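Side-chain contacts in putative S41 protease (Bacteroides fragilis NCTC 9343, PDB 3K50), which probably cleaves peptide bonds as a serine-type peptidase of family S41, although its biological function has not been established: residues Q257-L262 against A305-N310; N313-V318 against Y352-K357; I182-K187 against G383-T388. All blocks are in the same frame, centred on the assembly; numbering follows the deposited sequence.

Interaction 1: residues Q257-L262 against A305-N310; sequences QLLALL and AEMVIN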
loop_
_atom_site.group_PDB
_atom_site.type_symbol
_atom_site.label_atom_id
_atom_site.label_comp_id
_atom_site.label_asym_id
_atom_site.label_seq_id
_atom_site.Cartn_x
_atom_site.Cartn_y
_atom_site.Cartn_z
ATOM N N GLN A 257 1.836 -25.976 5.602
ATOM C CA GLN A 257 2.333 -25.523 6.894
ATOM C C GLN A 257 1.589 -24.270 7.335
ATOM O O GLN A 257 1.042 -23.542 6.513
ATOM C CB GLN A 257 3.866 -25.326 6.814
ATOM C CG GLN A 257 4.550 -26.717 6.520
ATOM C CD GLN A 257 6.053 -26.750 6.628
ATOM O OE1 GLN A 257 6.740 -27.407 5.824
ATOM N NE2 GLN A 257 6.567 -26.073 7.591
ATOM N N LEU A 258 1.595 -24.006 8.640
ATOM C CA LEU A 258 0.928 -22.835 9.194
ATOM C C LEU A 258 1.562 -21.503 8.724
ATOM O O LEU A 258 2.764 -21.347 8.742
ATOM C CB LEU A 258 0.934 -22.890 10.752
ATOM C CG LEU A 258 -0.041 -23.916 11.395
ATOM C CD1 LEU A 258 0.332 -24.082 12.892
ATOM C CD2 LEU A 258 -1.567 -23.564 11.198
ATOM N N LEU A 259 0.728 -20.561 8.301
ATOM C CA LEU A 259 1.190 -19.291 7.816
ATOM C C LEU A 259 0.830 -18.166 8.785
ATOM O O LEU A 259 1.628 -17.294 9.062
ATOM C CB LEU A 259 0.576 -18.980 6.457
ATOM C CG LEU A 259 0.949 -17.595 5.901
ATOM C CD1 LEU A 259 2.406 -17.560 5.479
ATOM C CD2 LEU A 259 -0.037 -17.232 4.768
ATOM N N ALA A 260 -0.423 -18.130 9.202
ATOM C CA ALA A 260 -0.926 -17.083 10.096
ATOM C C ALA A 260 -1.999 -17.586 11.024
ATOM O O ALA A 260 -2.821 -18.461 10.657
ATOM C CB ALA A 260 -1.434 -15.870 9.305
ATOM N N LEU A 261 -1.995 -17.014 12.229
ATOM C CA LEU A 261 -2.894 -17.401 13.308
ATOM C C LEU A 261 -3.665 -16.155 13.632
ATOM O O LEU A 261 -3.126 -15.231 14.219
ATOM C CB LEU A 261 -2.097 -17.903 14.512
ATOM C CG LEU A 261 -1.062 -19.044 14.388
ATOM C CD1 LEU A 261 -0.496 -19.307 15.756
ATOM C CD2 LEU A 261 -1.660 -20.331 13.771
ATOM N N LEU A 262 -4.919 -16.107 13.185
ATOM C CA LEU A 262 -5.813 -14.997 13.475
ATOM C C LEU A 262 -6.499 -15.264 14.814
ATOM O O LEU A 262 -7.264 -16.229 14.931
ATOM C CB LEU A 262 -6.867 -14.834 12.372
ATOM C CG LEU A 262 -6.401 -14.231 10.999
ATOM C CD1 LEU A 262 -5.223 -14.882 10.405
ATOM C CD2 LEU A 262 -7.506 -14.245 9.999
ATOM N N ALA A 305 0.318 -5.901 4.169
ATOM C CA ALA A 305 1.635 -5.852 3.530
ATOM C C ALA A 305 2.700 -6.289 4.555
ATOM O O ALA A 305 3.621 -7.010 4.246
ATOM C CB ALA A 305 1.919 -4.457 3.007
ATOM N N GLU A 306 2.514 -5.874 5.782
ATOM C CA GLU A 306 3.430 -6.208 6.887
ATOM C C GLU A 306 3.253 -7.641 7.354
ATOM O O GLU A 306 4.212 -8.288 7.800
ATOM C CB GLU A 306 3.236 -5.247 8.026
ATOM C CG GLU A 306 3.656 -3.814 7.699
ATOM C CD GLU A 306 3.360 -2.845 8.814
ATOM O OE1 GLU A 306 2.173 -2.413 8.942
ATOM O OE2 GLU A 306 4.320 -2.487 9.540
HETATM N N MSE A 307 2.040 -8.133 7.235
HETATM C CA MSE A 307 1.721 -9.550 7.536
HETATM C C MSE A 307 2.481 -10.496 6.628
HETATM O O MSE A 307 2.944 -11.542 7.072
HETATM C CB MSE A 307 0.215 -9.768 7.408
HETATM C CG MSE A 307 -0.323 -11.230 7.594
HETATM SE SE MSE A 307 0.043 -12.504 6.099
HETATM C CE MSE A 307 -1.540 -13.894 6.188
ATOM N N VAL A 308 2.647 -10.115 5.369
ATOM C CA VAL A 308 3.375 -10.921 4.437
ATOM C C VAL A 308 4.807 -11.029 4.866
ATOM O O VAL A 308 5.414 -12.109 4.846
ATOM C CB VAL A 308 3.309 -10.323 2.991
ATOM C CG1 VAL A 308 4.308 -11.045 2.096
ATOM C CG2 VAL A 308 1.883 -10.402 2.492
ATOM N N ILE A 309 5.373 -9.924 5.261
ATOM C CA ILE A 309 6.744 -9.939 5.769
ATOM C C ILE A 309 6.858 -10.785 7.029
ATOM O O ILE A 309 7.731 -11.650 7.141
ATOM C CB ILE A 309 7.288 -8.502 6.085
ATOM C CG1 ILE A 309 7.338 -7.651 4.789
ATOM C CG2 ILE A 309 8.626 -8.585 6.822
ATOM C CD1 ILE A 309 7.508 -6.093 5.056
ATOM N N ASN A 310 6.003 -10.529 7.993
ATOM C CA ASN A 310 6.096 -11.265 9.252
ATOM C C ASN A 310 5.962 -12.813 9.137
ATOM O O ASN A 310 6.631 -13.564 9.850
ATOM C CB ASN A 310 5.000 -10.747 10.218
ATOM C CG ASN A 310 5.138 -11.350 11.601
ATOM O OD1 ASN A 310 6.230 -11.290 12.179
ATOM N ND2 ASN A 310 4.036 -11.966 12.136
#

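Interaction 2: residues N313-V318 against Y352-K357; sequences NPYMKV and YNAEEK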
loop_
_atom_site.group_PDB
_atom_site.type_symbol
_atom_site.label_atom_id
_atom_site.label_comp_id
_atom_site.label_asym_id
_atom_site.label_seq_id
_atom_site.Cartn_x
_atom_site.Cartn_y
_atom_site.Cartn_z
ATOM N N ASN A 313 8.818 -14.515 7.035
ATOM C CA ASN A 313 10.110 -14.498 7.805
ATOM C C ASN A 313 10.606 -15.831 8.345
ATOM O O ASN A 313 11.791 -16.141 8.188
ATOM C CB ASN A 313 10.096 -13.475 8.989
ATOM C CG ASN A 313 10.708 -12.111 8.613
ATOM O OD1 ASN A 313 11.548 -12.057 7.723
ATOM N ND2 ASN A 313 10.346 -11.023 9.339
ATOM N N PRO A 314 9.752 -16.579 9.048
ATOM C CA PRO A 314 10.169 -17.892 9.592
ATOM C C PRO A 314 10.451 -18.979 8.570
ATOM O O PRO A 314 11.065 -19.973 8.916
ATOM C CB PRO A 314 8.947 -18.340 10.405
ATOM C CG PRO A 314 8.151 -17.126 10.628
ATOM C CD PRO A 314 8.402 -16.218 9.502
ATOM N N TYR A 315 9.993 -18.802 7.336
ATOM C CA TYR A 315 10.096 -19.849 6.333
ATOM C C TYR A 315 11.063 -19.631 5.173
ATOM O O TYR A 315 11.265 -20.547 4.394
ATOM C CB TYR A 315 8.727 -20.041 5.708
ATOM C CG TYR A 315 7.752 -20.685 6.621
ATOM C CD1 TYR A 315 7.831 -22.045 6.876
ATOM C CD2 TYR A 315 6.734 -19.943 7.249
ATOM C CE1 TYR A 315 6.924 -22.667 7.740
ATOM C CE2 TYR A 315 5.833 -20.566 8.146
ATOM C CZ TYR A 315 5.919 -21.932 8.340
ATOM O OH TYR A 315 5.043 -22.575 9.161
HETATM N N MSE A 316 11.553 -18.412 5.019
HETATM C CA MSE A 316 12.414 -18.065 3.910
HETATM C C MSE A 316 13.188 -16.800 4.314
HETATM O O MSE A 316 12.912 -16.195 5.378
HETATM C CB MSE A 316 11.584 -17.929 2.596
HETATM C CG MSE A 316 10.610 -16.842 2.536
HETATM SE SE MSE A 316 9.404 -16.849 0.981
HETATM C CE MSE A 316 10.518 -16.741 -0.723
ATOM N N LYS A 317 14.221 -16.487 3.521
ATOM C CA LYS A 317 15.028 -15.294 3.704
ATOM C C LYS A 317 14.295 -14.133 3.045
ATOM O O LYS A 317 14.030 -14.112 1.792
ATOM C CB LYS A 317 16.440 -15.473 3.079
ATOM C CG LYS A 317 17.380 -14.250 3.305
ATOM C CD LYS A 317 18.783 -14.516 2.676
ATOM C CE LYS A 317 19.763 -13.338 2.754
ATOM N NZ LYS A 317 20.884 -13.560 1.760
ATOM N N VAL A 318 13.925 -13.176 3.871
ATOM C CA VAL A 318 13.160 -12.015 3.454
ATOM C C VAL A 318 14.106 -10.811 3.618
ATOM O O VAL A 318 14.591 -10.576 4.707
ATOM C CB VAL A 318 11.903 -11.826 4.334
ATOM C CG1 VAL A 318 11.127 -10.582 3.902
ATOM C CG2 VAL A 318 11.017 -13.014 4.246
ATOM N N TYR A 352 -0.702 -13.551 14.196
ATOM C CA TYR A 352 0.617 -14.095 14.512
ATOM C C TYR A 352 1.144 -14.928 13.378
ATOM O O TYR A 352 0.370 -15.553 12.670
ATOM C CB TYR A 352 0.563 -14.967 15.744
ATOM C CG TYR A 352 -0.081 -14.239 16.985
ATOM C CD1 TYR A 352 0.479 -13.072 17.511
ATOM C CD2 TYR A 352 -1.191 -14.731 17.588
ATOM C CE1 TYR A 352 -0.060 -12.410 18.609
ATOM C CE2 TYR A 352 -1.745 -14.071 18.742
ATOM C CZ TYR A 352 -1.153 -12.935 19.233
ATOM O OH TYR A 352 -1.666 -12.248 20.312
ATOM N N ASN A 353 2.464 -14.989 13.267
ATOM C CA ASN A 353 3.101 -15.889 12.332
ATOM C C ASN A 353 3.124 -17.296 12.983
ATOM O O ASN A 353 2.622 -17.494 14.091
ATOM C CB ASN A 353 4.515 -15.408 11.917
ATOM C CG ASN A 353 5.500 -15.286 13.049
ATOM O OD1 ASN A 353 5.381 -15.892 14.135
ATOM N ND2 ASN A 353 6.556 -14.511 12.770
ATOM N N ALA A 354 3.778 -18.243 12.326
ATOM C CA ALA A 354 3.842 -19.642 12.800
ATOM C C ALA A 354 4.625 -19.759 14.107
ATOM O O ALA A 354 4.466 -20.731 14.819
ATOM C CB ALA A 354 4.466 -20.520 11.715
ATOM N N GLU A 355 5.461 -18.772 14.424
ATOM C CA GLU A 355 6.198 -18.746 15.677
ATOM C C GLU A 355 5.452 -17.983 16.783
ATOM O O GLU A 355 6.054 -17.637 17.821
ATOM C CB GLU A 355 7.591 -18.131 15.499
ATOM C CG GLU A 355 8.570 -18.954 14.653
ATOM C CD GLU A 355 9.928 -18.228 14.456
ATOM O OE1 GLU A 355 10.123 -17.103 15.018
ATOM O OE2 GLU A 355 10.795 -18.763 13.711
ATOM N N GLU A 356 4.156 -17.770 16.572
ATOM C CA GLU A 356 3.292 -17.079 17.506
ATOM C C GLU A 356 3.691 -15.631 17.796
ATOM O O GLU A 356 3.407 -15.140 18.870
ATOM C CB GLU A 356 3.192 -17.851 18.833
ATOM C CG GLU A 356 2.916 -19.355 18.628
ATOM C CD GLU A 356 2.885 -20.158 19.925
ATOM O OE1 GLU A 356 2.148 -19.806 20.878
ATOM O OE2 GLU A 356 3.585 -21.165 19.915
ATOM N N LYS A 357 4.219 -14.936 16.807
ATOM C CA LYS A 357 4.693 -13.552 16.982
ATOM C C LYS A 357 4.181 -12.606 15.911
ATOM O O LYS A 357 3.851 -13.053 14.820
ATOM C CB LYS A 357 6.247 -13.540 17.025
ATOM C CG LYS A 357 6.802 -14.178 18.282
ATOM C CD LYS A 357 8.272 -14.542 18.242
ATOM C CE LYS A 357 9.212 -13.379 18.340
ATOM N NZ LYS A 357 10.458 -13.740 19.145
#

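Interaction 3: residues I182-K187 against G383-T388; sequences IPWNGK and GNTNET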
loop_
_atom_site.group_PDB
_atom_site.type_symbol
_atom_site.label_atom_id
_atom_site.label_comp_id
_atom_site.label_asym_id
_atom_site.label_seq_id
_atom_site.Cartn_x
_atom_site.Cartn_y
_atom_site.Cartn_z
ATOM N N ILE A 182 13.389 -9.910 -15.264
ATOM C CA ILE A 182 14.671 -9.278 -15.495
ATOM C C ILE A 182 15.791 -10.284 -15.471
ATOM O O ILE A 182 16.025 -10.954 -14.436
ATOM C CB ILE A 182 14.909 -8.252 -14.359
ATOM C CG1 ILE A 182 13.699 -7.278 -14.284
ATOM C CG2 ILE A 182 16.283 -7.534 -14.477
ATOM C CD1 ILE A 182 13.624 -6.479 -12.959
ATOM N N PRO A 183 16.506 -10.443 -16.590
ATOM C CA PRO A 183 17.708 -11.272 -16.510
ATOM C C PRO A 183 18.821 -10.451 -15.831
ATOM O O PRO A 183 19.031 -9.273 -16.163
ATOM C CB PRO A 183 18.039 -11.530 -17.966
ATOM C CG PRO A 183 17.487 -10.347 -18.686
ATOM C CD PRO A 183 16.283 -9.906 -17.942
ATOM N N TRP A 184 19.505 -11.021 -14.861
ATOM C CA TRP A 184 20.481 -10.240 -14.150
ATOM C C TRP A 184 21.598 -11.081 -13.568
ATOM O O TRP A 184 21.389 -11.871 -12.627
ATOM C CB TRP A 184 19.775 -9.434 -13.041
ATOM C CG TRP A 184 20.695 -8.461 -12.325
ATOM C CD1 TRP A 184 21.462 -8.720 -11.220
ATOM C CD2 TRP A 184 20.922 -7.104 -12.656
ATOM N NE1 TRP A 184 22.136 -7.591 -10.827
ATOM C CE2 TRP A 184 21.837 -6.587 -11.715
ATOM C CE3 TRP A 184 20.415 -6.255 -13.637
ATOM C CZ2 TRP A 184 22.237 -5.262 -11.720
ATOM C CZ3 TRP A 184 20.849 -4.947 -13.669
ATOM C CH2 TRP A 184 21.739 -4.457 -12.703
ATOM N N ASN A 185 22.810 -10.881 -14.088
ATOM C CA ASN A 185 23.976 -11.674 -13.634
ATOM C C ASN A 185 23.695 -13.178 -13.411
ATOM O O ASN A 185 24.010 -13.777 -12.363
ATOM C CB ASN A 185 24.548 -10.990 -12.391
ATOM C CG ASN A 185 25.050 -9.576 -12.719
ATOM O OD1 ASN A 185 25.695 -9.385 -13.740
ATOM N ND2 ASN A 185 24.744 -8.597 -11.877
ATOM N N GLY A 186 23.031 -13.773 -14.382
ATOM C CA GLY A 186 22.789 -15.221 -14.368
ATOM C C GLY A 186 21.563 -15.690 -13.624
ATOM O O GLY A 186 21.330 -16.911 -13.498
ATOM N N LYS A 187 20.795 -14.721 -13.128
ATOM C CA LYS A 187 19.569 -14.968 -12.396
ATOM C C LYS A 187 18.395 -14.521 -13.251
ATOM O O LYS A 187 18.551 -13.697 -14.147
ATOM C CB LYS A 187 19.594 -14.188 -11.103
ATOM C CG LYS A 187 20.726 -14.579 -10.155
ATOM C CD LYS A 187 20.932 -13.523 -9.077
ATOM C CE LYS A 187 21.936 -13.980 -7.997
ATOM N NZ LYS A 187 21.341 -15.036 -7.079
ATOM N N GLY A 383 10.156 -0.934 -12.366
ATOM C CA GLY A 383 10.672 -1.995 -13.211
ATOM C C GLY A 383 11.865 -1.572 -14.078
ATOM O O GLY A 383 12.515 -2.437 -14.652
ATOM N N ASN A 384 12.192 -0.281 -14.162
ATOM C CA ASN A 384 13.425 0.162 -14.833
ATOM C C ASN A 384 14.515 -0.292 -13.880
ATOM O O ASN A 384 14.448 0.021 -12.719
ATOM C CB ASN A 384 13.400 1.684 -15.036
ATOM C CG ASN A 384 14.646 2.239 -15.706
ATOM O OD1 ASN A 384 15.780 1.931 -15.324
ATOM N ND2 ASN A 384 14.436 3.164 -16.646
ATOM N N THR A 385 15.520 -1.050 -14.341
ATOM C CA THR A 385 16.521 -1.623 -13.434
ATOM C C THR A 385 17.430 -0.608 -12.756
ATOM O O THR A 385 18.132 -0.926 -11.768
ATOM C CB THR A 385 17.391 -2.696 -14.132
ATOM O OG1 THR A 385 18.020 -2.121 -15.257
ATOM C CG2 THR A 385 16.527 -3.935 -14.608
ATOM N N ASN A 386 17.423 0.627 -13.238
ATOM C CA ASN A 386 18.192 1.682 -12.572
ATOM C C ASN A 386 17.348 2.410 -11.528
ATOM O O ASN A 386 17.868 3.259 -10.809
ATOM C CB ASN A 386 18.716 2.688 -13.559
ATOM C CG ASN A 386 19.695 2.103 -14.565
ATOM O OD1 ASN A 386 19.577 2.379 -15.752
ATOM N ND2 ASN A 386 20.684 1.340 -14.096
ATOM N N GLU A 387 16.068 2.048 -11.384
ATOM C CA GLU A 387 15.224 2.668 -10.384
ATOM C C GLU A 387 15.821 2.320 -9.041
ATOM O O GLU A 387 16.152 1.158 -8.813
ATOM C CB GLU A 387 13.775 2.210 -10.469
ATOM C CG GLU A 387 12.871 2.902 -9.409
ATOM C CD GLU A 387 12.888 2.212 -8.047
ATOM O OE1 GLU A 387 12.844 0.978 -8.051
ATOM O OE2 GLU A 387 12.901 2.902 -6.986
ATOM N N THR A 388 15.943 3.328 -8.172
ATOM C CA THR A 388 16.677 3.185 -6.891
ATOM C C THR A 388 16.468 1.856 -6.116
ATOM O O THR A 388 17.418 1.098 -5.947
ATOM C CB THR A 388 16.414 4.394 -5.973
ATOM O OG1 THR A 388 16.609 5.601 -6.734
ATOM C CG2 THR A 388 17.329 4.416 -4.759
#

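Interaction 1: residues Q257-L262 against A305-N310
Met307 reaches from its helix to the strand and touches Leu259 and Ala260 with the methyl at its tip. Met307 is a selenomethionine. All three residues are buried.

The contact is apolar. Met307 CE lies 3.7 Å from Ala260 CB and 3.9 Å from Leu259 CD2. One methyl therefore serves two partners. Ala260 meets it with its CB, which points toward the helix. Leu259 meets it with one of its two terminal methyls, and the Leu259 and Met307 side chains cross at about a right angle. Met307 CG is anti to the backbone N (chi1 176°). The chain then bends at chi2 (-73°), and this bend carries the SE-CE end across to the strand. Only 101 Å² is buried between the segments, so this is a small contact made by side-chain ends. The backbones stay well apart: Ala260 CA and Met307 CA are 8.4 Å from each other.

The backbone contributes through the strand. Two strand residues, Leu259 and Ala260, bond to the single residue Leu275 of strand 273-276, a classic beta bulge. Such a bulge sets two consecutive side chains on roughly the same side of the sheet. This is consistent with both residues meeting the same methyl, Ala260 directly and Leu259 through the end of its side chain.

The contact joins helix 304-312 to one face of the antiparallel sheet that contains strand 258-263. Val351 of strand 342-352 touches both Ala260 and Met307. Helix 239-249 completes the packing: Cys246 meets Leu259, while Leu239 and Ala242 meet Met307. The Met307 side chain is thus part of a core shared by two helices and the sheet.

Interaction 2: residues N313-V318 against Y352-K357
Pro314 and Tyr315 pack against a type I beta turn that runs from Asn353 to Glu356. The turn leads out of strand 342-352 of the antiparallel sheet and meets the chain between helix 304-312 and strand 317-322. Pro314 CB points toward it, and the proline ring touches two side chains. Its CG lies 3.7 Å from Asn353 ND2, and its CB lies 3.8 Å from Glu355 OE2. These are packing contacts. Glu355 is extended beyond CG (chi2 177°), which carries its carboxylate out to the proline.

Tyr315 meets Ala354 with the hydroxyl end of its ring. The ring comes obliquely to the alanine methyl: Ala354 CB is 3.8 Å from Tyr315 CE2 and 3.3 Å from Tyr315 OH. The hydroxyl has its polar partner in Leu258 O. The ring also meets Phe277 edge-to-face. Its position is thus fixed by more than the turn.

At chi1 61° the Asn353 CG sits between its own backbone N and carbonyl carbon, which keeps OD1 near the N-H groups of the turn. The amide is used at both ends. ND2 is hydrogen-bonded to Asn310 O in the last turn of helix 304-312. OD1 takes a weak bond from Glu355 N (2.9 Å). It also accepts Lys357 N at 3.1 Å, and that donor stands about 50° out of the plane of the Asn353 side-chain carbonyl.

Interaction 3: residues I182-K187 against G383-T388
A single residue, Thr385, meets both Ile182 and Trp184, and it does so with carbon atoms. Its CG2 lies 3.6 Å from Ile182 CG2. The isoleucine and threonine run antiparallel, side by side. Thr385 CB is 4.2 Å from Trp184 CZ3, a looser approach, oblique to the indole. Thr385 CG2 is anti to the carbonyl carbon, with OG1 at chi1 58°, and this turns the methyl to the isoleucine.

The loop that presents Thr385 is braced by its own bonds. Asn384 OD1 accepts Asn386 N at 3.0 Å, in the carbonyl plane, forming an Asx turn. Asn384 O accepts Glu387 N at 2.9 Å and closes a type I beta turn. Glu387 then takes the N-cap position of helix 388-398. Leu394 of that helix touches both Trp184 and Thr385, and Leu390 touches Ile182.

On the other segment, Trp184 and Lys187 are joined by two backbone bonds around Asn185 and Gly186. Asn-Gly at these positions is characteristic of a type I' turn. It closes a tight beta hairpin of strands 176-184 and 187-194, at one edge of the mixed sheet.

The chain first enters these contacts at 182-187, the opening of interaction 3. That contact closes last, at 383-388, and ties the edge hairpin of the mixed sheet to the loop before helix 388-398. Interactions 1 and 2 both fall within this span. They follow in series: interaction 1 closes at 305-310, and interaction 2 opens three residues later at 313-318. None of the three cross. Interactions 1 and 2 have centres about 7 Å apart and touch directly, one link being Leu261 N to Tyr352 O. Together they tie helix 304-312 and the chain after it to the antiparallel sheet and to the turn that follows its strand 342-352. Interaction 3 lies apart, its centre about 28 Å from each.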